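Local coordinates for protein phenylacetaldehyde dehydrogenase (Burkholderia cenocepacia, PDB 4O5H) that probably catalyses the NAD+-dependent oxidation of phenylacetaldehyde to phenylacetic acid, as a member of the aldehyde dehydrogenase family, at residues V62-E67 and T238-T243; V316-S321 and C470-D475; D255-T260 and N276-S281. One frame throughout, in Å; residues are numbered along the deposited sequence.

Contact 1. Residues V62-E67 and T238-T243; sequences VPEADE and TGYGHT. With EDO (1,2-ethanediol), chain G.
Glu64 reaches Tyr240 just after strand 57-63, where the chain runs past the turn between strand 234-236 and helix 241-250; that strand-turn-helix holds Gly239 and Gly241 of a possible Rossmann-type pattern, consistent with the nucleotide-binding fold of aldehyde dehydrogenases. CB of Glu64 points away from the partner segment. CG, anti to the backbone N (chi1 -174°), comes to 3.8 Å from Tyr240 CE2. CD approaches the ring obliquely, 3.6 Å from the same CE2, and OE2 arrives at the ring edge, in its plane. Carboxylate and ring planes stand 64° apart, so the two groups do not stack; OE1 has a long, weak ion pair with Arg46. Behind this, one side-chain and one main-chain bond tie the segments. Thr238 OG1 donates to Pro63 O over 2.6 Å, and Thr238 O accepts from Ala65 N at 2.9 Å. Gly239 CA lies 4.3 Å from Glu64 CA; a CB there would crowd Ala65 N and, at phi 151°, press on the preceding carbonyl O, so the close approach suits a glycine. Val62 CG2 packs on Thr238 CB. Nearer the helix start, one water spans the segments, donating to Ala65 O at 2.6 Å and accepting from Tyr240 N at 2.8 Å.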
loop_
_atom_site.group_PDB
_atom_site.type_symbol
_atom_site.label_atom_id
_atom_site.label_comp_id
_atom_site.label_asym_id
_atom_site.label_seq_id
_atom_site.Cartn_x
_atom_site.Cartn_y
_atom_site.Cartn_z
ATOM N N VAL A 62 -33.138 -2.353 7.970
ATOM C CA VAL A 62 -32.023 -1.705 8.687
ATOM C C VAL A 62 -31.931 -0.235 8.266
ATOM O O VAL A 62 -32.474 0.142 7.212
ATOM C CB VAL A 62 -30.680 -2.415 8.449
ATOM C CG1 VAL A 62 -30.775 -3.872 8.882
ATOM C CG2 VAL A 62 -30.223 -2.280 7.006
ATOM N N PRO A 63 -31.231 0.602 9.064
ATOM C CA PRO A 63 -31.075 1.965 8.643
ATOM C C PRO A 63 -30.360 2.127 7.314
ATOM O O PRO A 63 -29.414 1.392 7.018
ATOM C CB PRO A 63 -30.276 2.605 9.768
ATOM C CG PRO A 63 -30.649 1.778 10.968
ATOM C CD PRO A 63 -30.664 0.384 10.392
ATOM N N GLU A 64 -30.803 3.137 6.566
ATOM C CA GLU A 64 -30.143 3.582 5.355
ATOM C C GLU A 64 -29.362 4.883 5.637
ATOM O O GLU A 64 -29.905 5.985 5.546
ATOM C CB GLU A 64 -31.183 3.820 4.270
ATOM C CG GLU A 64 -30.532 4.143 2.938
ATOM C CD GLU A 64 -31.349 5.039 2.050
ATOM O OE1 GLU A 64 -32.579 4.934 1.954
ATOM O OE2 GLU A 64 -30.721 5.868 1.433
ATOM N N ALA A 65 -28.079 4.736 5.965
ATOM C CA ALA A 65 -27.236 5.863 6.398
ATOM C C ALA A 65 -26.874 6.754 5.241
ATOM O O ALA A 65 -26.698 6.279 4.144
ATOM C CB ALA A 65 -25.962 5.359 7.024
ATOM N N ASP A 66 -26.812 8.051 5.492
ATOM C CA ASP A 66 -26.220 8.980 4.528
ATOM C C ASP A 66 -24.894 9.503 5.092
ATOM O O ASP A 66 -24.390 9.001 6.119
ATOM C CB ASP A 66 -27.231 10.063 4.057
ATOM C CG ASP A 66 -27.572 11.111 5.134
ATOM O OD1 ASP A 66 -26.919 11.213 6.173
ATOM O OD2 ASP A 66 -28.541 11.867 4.950
ATOM N N GLU A 67 -24.342 10.494 4.422
ATOM C CA GLU A 67 -23.083 11.089 4.779
ATOM C C GLU A 67 -23.061 11.624 6.224
ATOM O O GLU A 67 -22.030 11.517 6.922
ATOM C CB GLU A 67 -22.766 12.216 3.764
ATOM C CG GLU A 67 -21.346 12.714 3.866
ATOM C CD GLU A 67 -20.893 13.508 2.621
ATOM O OE1 GLU A 67 -21.688 14.358 2.150
ATOM O OE2 GLU A 67 -19.729 13.297 2.135
ATOM N N THR A 238 -24.988 1.095 8.236
ATOM C CA THR A 238 -25.621 0.274 7.176
ATOM C C THR A 238 -26.143 1.217 6.118
ATOM O O THR A 238 -26.414 2.373 6.419
ATOM C CB THR A 238 -26.771 -0.563 7.725
ATOM O OG1 THR A 238 -27.646 0.254 8.549
ATOM C CG2 THR A 238 -26.228 -1.717 8.563
ATOM N N GLY A 239 -26.195 0.748 4.872
ATOM C CA GLY A 239 -26.688 1.578 3.759
ATOM C C GLY A 239 -26.083 1.233 2.428
ATOM O O GLY A 239 -25.388 0.222 2.314
ATOM N N TYR A 240 -26.270 2.110 1.436
ATOM C CA TYR A 240 -25.787 1.852 0.096
ATOM C C TYR A 240 -24.329 2.184 -0.071
ATOM O O TYR A 240 -23.814 3.134 0.532
ATOM C CB TYR A 240 -26.592 2.651 -0.924
ATOM C CG TYR A 240 -28.032 2.265 -0.963
ATOM C CD1 TYR A 240 -28.389 1.025 -1.447
ATOM C CD2 TYR A 240 -29.051 3.134 -0.519
ATOM C CE1 TYR A 240 -29.712 0.638 -1.491
ATOM C CE2 TYR A 240 -30.383 2.743 -0.563
ATOM C CZ TYR A 240 -30.691 1.503 -1.044
ATOM O OH TYR A 240 -31.986 1.072 -1.089
ATOM N N GLY A 241 -23.672 1.393 -0.904
ATOM C CA GLY A 241 -22.291 1.636 -1.314
ATOM C C GLY A 241 -22.092 3.015 -1.917
ATOM O O GLY A 241 -21.139 3.686 -1.583
ATOM N N HIS A 242 -23.010 3.432 -2.781
ATOM C CA HIS A 242 -22.867 4.699 -3.493
ATOM C C HIS A 242 -23.074 5.922 -2.606
ATOM O O HIS A 242 -22.684 7.016 -2.985
ATOM C CB HIS A 242 -23.793 4.785 -4.716
ATOM C CG HIS A 242 -25.237 4.535 -4.421
ATOM N ND1 HIS A 242 -26.030 5.432 -3.732
ATOM C CD2 HIS A 242 -26.047 3.506 -4.763
ATOM C CE1 HIS A 242 -27.256 4.948 -3.634
ATOM N NE2 HIS A 242 -27.292 3.784 -4.258
ATOM N N THR A 243 -23.624 5.738 -1.407
ATOM C CA THR A 243 -23.826 6.849 -0.504
ATOM C C THR A 243 -22.998 6.689 0.778
ATOM O O THR A 243 -22.024 7.425 0.971
ATOM C CB THR A 243 -25.324 6.995 -0.237
ATOM O OG1 THR A 243 -25.990 7.139 -1.505
ATOM C CG2 THR A 243 -25.591 8.205 0.602
HETATM C C1 EDO G . -18.221 2.495 -2.280
HETATM O O1 EDO G . -19.090 3.131 -3.225
HETATM C C2 EDO G . -18.828 1.379 -1.412
HETATM O O2 EDO G . -18.806 0.020 -1.945
HETATM O O HOH W 1 -27.131 4.679 2.104
#

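Contact 2. Residues V316-S321 and C470-D475; sequences VCTAGS and CHSLLD
His471 NE2 donates to Thr318 O over 2.7 Å, the shortest polar bond between the segments. The nitrogen lies almost on the extension of the carbonyl bond (C=O...N angle 177°), and the oxygen is 1° out of the imidazole plane, although the hydrogen bond is bent at the hydrogen (N-H...O 141°). Ring carbon CD2 also comes to 3.3 Å from Thr318 O, and on the other flank of NE2, CE1 lies 3.8 Å from Gly320 CA. The remaining ring nitrogen, ND1, is hydrogen-bonded to Ser445 OG. With both nitrogens engaged the ring's rotation is fixed, and the bonding is consistent with a proton on NE2. The accepting carbonyl belongs to a type I turn, Val316 to Ala319, closed by Ala319 N to Val316 O at 3.0 Å. This turn carries Cys317, which fits the position of the active-site cysteine of aldehyde dehydrogenases, and an inverse gamma turn centred on Gly320 lies at the weakly bonded start of strand 320-326. A second bond joins hydroxyls: Thr318 OG1, set between its backbone N and carbonyl carbon, meets Ser472 OG at 2.9 Å. Val316 CG1 approaches that same serine oxygen at 4.0 Å. His471 also packs on Ser288 and Val290 of strand 288-292, and farther along the 470-475 loop Leu474 O bonds to Tyr160 OH of the second subunit.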
loop_
_atom_site.group_PDB
_atom_site.type_symbol
_atom_site.label_atom_id
_atom_site.label_comp_id
_atom_site.label_asym_id
_atom_site.label_seq_id
_atom_site.Cartn_x
_atom_site.Cartn_y
_atom_site.Cartn_z
ATOM N N VAL A 316 -17.209 -16.064 -4.810
ATOM C CA VAL A 316 -15.944 -16.110 -4.123
ATOM C C VAL A 316 -14.925 -15.395 -5.016
ATOM O O VAL A 316 -14.821 -15.679 -6.210
ATOM C CB VAL A 316 -15.491 -17.556 -3.936
ATOM C CG1 VAL A 316 -14.230 -17.615 -3.093
ATOM C CG2 VAL A 316 -16.589 -18.400 -3.293
ATOM N N CYS A 317 -14.183 -14.464 -4.428
ATOM C CA CYS A 317 -13.259 -13.658 -5.207
ATOM C C CYS A 317 -12.211 -14.529 -5.898
ATOM O O CYS A 317 -11.852 -14.282 -7.044
ATOM C CB CYS A 317 -12.585 -12.618 -4.319
ATOM S SG CYS A 317 -11.592 -13.300 -3.000
ATOM N N THR A 318 -11.756 -15.588 -5.217
ATOM C CA THR A 318 -10.826 -16.562 -5.806
ATOM C C THR A 318 -11.467 -17.794 -6.422
ATOM O O THR A 318 -10.804 -18.818 -6.575
ATOM C CB THR A 318 -9.846 -17.087 -4.737
ATOM O OG1 THR A 318 -10.586 -17.595 -3.600
ATOM C CG2 THR A 318 -8.950 -16.001 -4.296
ATOM N N ALA A 319 -12.748 -17.746 -6.759
ATOM C CA ALA A 319 -13.382 -18.898 -7.394
ATOM C C ALA A 319 -12.550 -19.389 -8.564
ATOM O O ALA A 319 -12.025 -18.599 -9.375
ATOM C CB ALA A 319 -14.765 -18.536 -7.880
ATOM N N GLY A 320 -12.419 -20.710 -8.663
ATOM C CA GLY A 320 -11.701 -21.341 -9.762
ATOM C C GLY A 320 -12.537 -21.335 -11.024
ATOM O O GLY A 320 -13.087 -22.351 -11.423
ATOM N N SER A 321 -12.591 -20.188 -11.667
ATOM C CA SER A 321 -13.546 -19.936 -12.722
ATOM C C SER A 321 -13.092 -20.301 -14.123
ATOM O O SER A 321 -13.923 -20.387 -15.035
ATOM C CB SER A 321 -14.011 -18.466 -12.668
ATOM O OG SER A 321 -12.923 -17.581 -12.733
ATOM N N CYS A 470 -5.901 -28.230 -3.884
ATOM C CA CYS A 470 -6.997 -27.600 -3.143
ATOM C C CYS A 470 -7.272 -26.250 -3.819
ATOM O O CYS A 470 -6.604 -25.912 -4.814
ATOM C CB CYS A 470 -6.629 -27.462 -1.663
ATOM S SG CYS A 470 -5.098 -26.582 -1.306
ATOM N N HIS A 471 -8.262 -25.493 -3.331
ATOM C CA HIS A 471 -8.571 -24.191 -3.885
ATOM C C HIS A 471 -9.456 -23.426 -2.914
ATOM O O HIS A 471 -10.305 -24.030 -2.245
ATOM C CB HIS A 471 -9.287 -24.309 -5.233
ATOM C CG HIS A 471 -9.193 -23.072 -6.086
ATOM N ND1 HIS A 471 -8.369 -22.996 -7.187
ATOM C CD2 HIS A 471 -9.851 -21.893 -6.023
ATOM C CE1 HIS A 471 -8.475 -21.790 -7.724
ATOM N NE2 HIS A 471 -9.379 -21.104 -7.036
ATOM N N SER A 472 -9.228 -22.110 -2.831
ATOM C CA SER A 472 -9.928 -21.225 -1.892
ATOM C C SER A 472 -9.952 -21.802 -0.480
ATOM O O SER A 472 -10.974 -21.730 0.200
ATOM C CB SER A 472 -11.360 -20.931 -2.346
ATOM O OG SER A 472 -11.401 -20.348 -3.624
ATOM N N LEU A 473 -8.830 -22.336 -0.027
ATOM C CA LEU A 473 -8.669 -22.832 1.301
ATOM C C LEU A 473 -7.928 -21.755 2.148
ATOM O O LEU A 473 -6.921 -21.212 1.694
ATOM C CB LEU A 473 -7.887 -24.135 1.162
ATOM C CG LEU A 473 -8.071 -25.149 2.256
ATOM C CD1 LEU A 473 -9.531 -25.556 2.218
ATOM C CD2 LEU A 473 -7.138 -26.331 2.051
ATOM N N LEU A 474 -8.474 -21.421 3.330
ATOM C CA LEU A 474 -8.026 -20.310 4.167
ATOM C C LEU A 474 -7.399 -20.807 5.467
ATOM O O LEU A 474 -7.854 -21.795 6.030
ATOM C CB LEU A 474 -9.250 -19.461 4.630
ATOM N N ASP A 475 -6.437 -20.067 5.996
ATOM C CA ASP A 475 -6.014 -20.219 7.377
ATOM C C ASP A 475 -5.589 -18.853 7.876
ATOM O O ASP A 475 -5.001 -18.070 7.130
ATOM C CB ASP A 475 -4.864 -21.205 7.514
ATOM C CG ASP A 475 -4.572 -21.541 8.952
ATOM O OD1 ASP A 475 -5.330 -22.331 9.555
ATOM O OD2 ASP A 475 -3.637 -20.931 9.536
#

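Contact 3. Residues D255-T260 and N276-S281; sequences DKIAFT and NMTRMS
Ile257 and Met280 meet on the face of a parallel strand pair that helix 263-275 covers, the two strands and the helix together forming a beta-alpha-beta crossover. This is the tightly packed part. Ile257 CG2, between its backbone N and carbonyl carbon, reaches Met280 CB at 3.7 Å, while Ile257 also touches Ile269 and Ala273 of the helix. The ladder is regular: strands 256-260 and 279-281 run 13° from parallel. Ile257 N donates to Arg279 O over 2.8 Å with an N-H...O angle of 168°, and Ile257 O accepts from Ser281 N at 3.0 Å. Farther on, Phe259 N binds Ser281 O. Between these bonds, Met280 CA makes a CA-H...O contact of 3.3 Å with Ile257 O. On the other face Lys256 runs extended to CE, which lies 3.8 Å from Ser281 CB, and its NZ bonds to Gln499 O.

The start of the ladder is the partly exposed side, though its backbone bond, Arg279 N to Asp255 O at 3.0 Å, is about as short as the others. Thr278 CG2 packs on that oxygen at 3.6 Å, and Arg279 CD passes it at 3.3 Å. The guanidinium turns away: NH1 makes a weak bond to Met277 O and a hydrogen bond to Lys484 O of the second subunit, and NH2 a salt bridge with Glu502. Asp255 carries its carboxylate away to Arg78 and Val177 N. Main-chain bonds thus set the strand register, while the charged groups at its start find their partners elsewhere in the sheet, in helix 67-82 and across the subunit interface.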
loop_
_atom_site.group_PDB
_atom_site.type_symbol
_atom_site.label_atom_id
_atom_site.label_comp_id
_atom_site.label_asym_id
_atom_site.label_seq_id
_atom_site.Cartn_x
_atom_site.Cartn_y
_atom_site.Cartn_z
ATOM N N ASP A 255 -7.702 7.192 8.630
ATOM C CA ASP A 255 -6.274 7.047 8.318
ATOM C C ASP A 255 -6.001 5.912 7.316
ATOM O O ASP A 255 -5.015 5.938 6.581
ATOM C CB ASP A 255 -5.542 6.791 9.620
ATOM C CG ASP A 255 -5.715 7.949 10.582
ATOM O OD1 ASP A 255 -5.374 9.090 10.188
ATOM O OD2 ASP A 255 -6.249 7.737 11.685
ATOM N N LYS A 256 -6.913 4.958 7.259
ATOM C CA LYS A 256 -6.772 3.860 6.360
ATOM C C LYS A 256 -8.128 3.384 5.871
ATOM O O LYS A 256 -9.084 3.359 6.636
ATOM C CB LYS A 256 -6.069 2.703 7.034
ATOM C CG LYS A 256 -5.879 1.527 6.094
ATOM C CD LYS A 256 -5.064 0.389 6.684
ATOM C CE LYS A 256 -4.771 -0.708 5.621
ATOM N NZ LYS A 256 -3.373 -0.548 5.052
ATOM N N ILE A 257 -8.189 3.022 4.598
ATOM C CA ILE A 257 -9.394 2.396 4.043
ATOM C C ILE A 257 -9.048 0.965 3.682
ATOM O O ILE A 257 -7.993 0.681 3.102
ATOM C CB ILE A 257 -9.995 3.209 2.855
ATOM C CG1 ILE A 257 -11.384 2.696 2.487
ATOM C CG2 ILE A 257 -9.133 3.162 1.621
ATOM C CD1 ILE A 257 -12.450 3.207 3.439
ATOM N N ALA A 258 -9.928 0.041 4.079
ATOM C CA ALA A 258 -9.726 -1.361 3.823
ATOM C C ALA A 258 -10.944 -1.868 3.099
ATOM O O ALA A 258 -12.053 -1.860 3.667
ATOM C CB ALA A 258 -9.539 -2.091 5.147
ATOM N N PHE A 259 -10.763 -2.271 1.842
ATOM C CA PHE A 259 -11.868 -2.503 0.944
ATOM C C PHE A 259 -11.714 -3.836 0.233
ATOM O O PHE A 259 -10.634 -4.160 -0.291
ATOM C CB PHE A 259 -11.965 -1.385 -0.109
ATOM C CG PHE A 259 -12.965 -1.661 -1.192
ATOM C CD1 PHE A 259 -14.301 -1.347 -1.033
ATOM C CD2 PHE A 259 -12.590 -2.291 -2.365
ATOM C CE1 PHE A 259 -15.229 -1.619 -2.057
ATOM C CE2 PHE A 259 -13.502 -2.558 -3.385
ATOM C CZ PHE A 259 -14.821 -2.225 -3.231
ATOM N N THR A 260 -12.827 -4.572 0.169
ATOM C CA THR A 260 -12.908 -5.771 -0.659
ATOM C C THR A 260 -14.134 -5.587 -1.554
ATOM O O THR A 260 -15.213 -5.219 -1.060
ATOM C CB THR A 260 -13.025 -7.012 0.237
ATOM O OG1 THR A 260 -11.813 -7.155 0.993
ATOM C CG2 THR A 260 -13.250 -8.266 -0.592
ATOM N N ASN A 276 -6.904 12.323 0.108
ATOM C CA ASN A 276 -6.584 12.620 1.499
ATOM C C ASN A 276 -5.304 11.959 1.997
ATOM O O ASN A 276 -5.010 11.991 3.196
ATOM C CB ASN A 276 -7.736 12.132 2.394
ATOM C CG ASN A 276 -9.043 12.820 2.069
ATOM O OD1 ASN A 276 -9.048 14.006 1.872
ATOM N ND2 ASN A 276 -10.133 12.094 2.026
ATOM N N MET A 277 -4.548 11.342 1.093
ATOM C CA MET A 277 -3.384 10.522 1.466
ATOM C C MET A 277 -3.733 9.483 2.537
ATOM O O MET A 277 -2.917 9.159 3.406
ATOM C CB MET A 277 -2.206 11.399 1.862
ATOM C CG MET A 277 -0.830 10.801 1.572
ATOM S SD MET A 277 -0.586 10.090 -0.076
ATOM C CE MET A 277 -0.953 11.436 -1.104
ATOM N N THR A 278 -4.934 8.929 2.419
ATOM C CA THR A 278 -5.376 7.805 3.241
ATOM C C THR A 278 -4.717 6.497 2.750
ATOM O O THR A 278 -4.679 6.237 1.558
ATOM C CB THR A 278 -6.901 7.704 3.118
ATOM O OG1 THR A 278 -7.484 8.933 3.516
ATOM C CG2 THR A 278 -7.467 6.574 3.984
ATOM N N ARG A 279 -4.195 5.684 3.659
ATOM C CA ARG A 279 -3.557 4.462 3.291
ATOM C C ARG A 279 -4.635 3.532 2.801
ATOM O O ARG A 279 -5.780 3.644 3.212
ATOM C CB ARG A 279 -2.858 3.796 4.486
ATOM C CG ARG A 279 -1.593 4.514 4.945
ATOM C CD ARG A 279 -1.794 5.732 5.811
ATOM N NE ARG A 279 -0.439 6.208 6.149
ATOM C CZ ARG A 279 0.149 7.314 5.687
ATOM N NH1 ARG A 279 -0.489 8.195 4.889
ATOM N NH2 ARG A 279 1.441 7.517 6.015
ATOM N N MET A 280 -4.284 2.591 1.948
ATOM C CA MET A 280 -5.308 1.729 1.398
ATOM C C MET A 280 -4.874 0.299 1.209
ATOM O O MET A 280 -3.728 0.007 0.923
ATOM C CB MET A 280 -5.880 2.355 0.108
ATOM C CG MET A 280 -4.973 2.350 -1.068
ATOM S SD MET A 280 -5.459 3.581 -2.346
ATOM C CE MET A 280 -4.375 4.897 -1.947
ATOM N N SER A 281 -5.819 -0.605 1.469
ATOM C CA SER A 281 -5.672 -2.017 1.207
ATOM C C SER A 281 -6.858 -2.405 0.346
ATOM O O SER A 281 -8.012 -2.075 0.712
ATOM C CB SER A 281 -5.691 -2.788 2.549
ATOM O OG SER A 281 -5.634 -4.172 2.323
#

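In the fold
Contact 3 is buried strand pairing within the mixed sheet of the probable nucleotide-binding domain. One segment of contact 1, 238-243, comes shortly before contact 3 in the chain, helix 241-250 leading to strand 256-260; the centres of contacts 1 and 3 are about 19 Å apart. Contact 1 is only partly buried, joining the end of strand 57-63, in a small two-stranded sheet, to the turn before that helix. Contact 2, also buried, joins loops at the ends of strands 320-326 and 465-468 of the other large sheet. Chemistry follows place: repeated main-chain bonds in contact 3, a main-chain bond, a threonine hydroxyl and a bridging water in contact 1, a histidine-to-carbonyl bond and a hydroxyl pair in contact 2. Contacts 2 and 3 touch the second subunit.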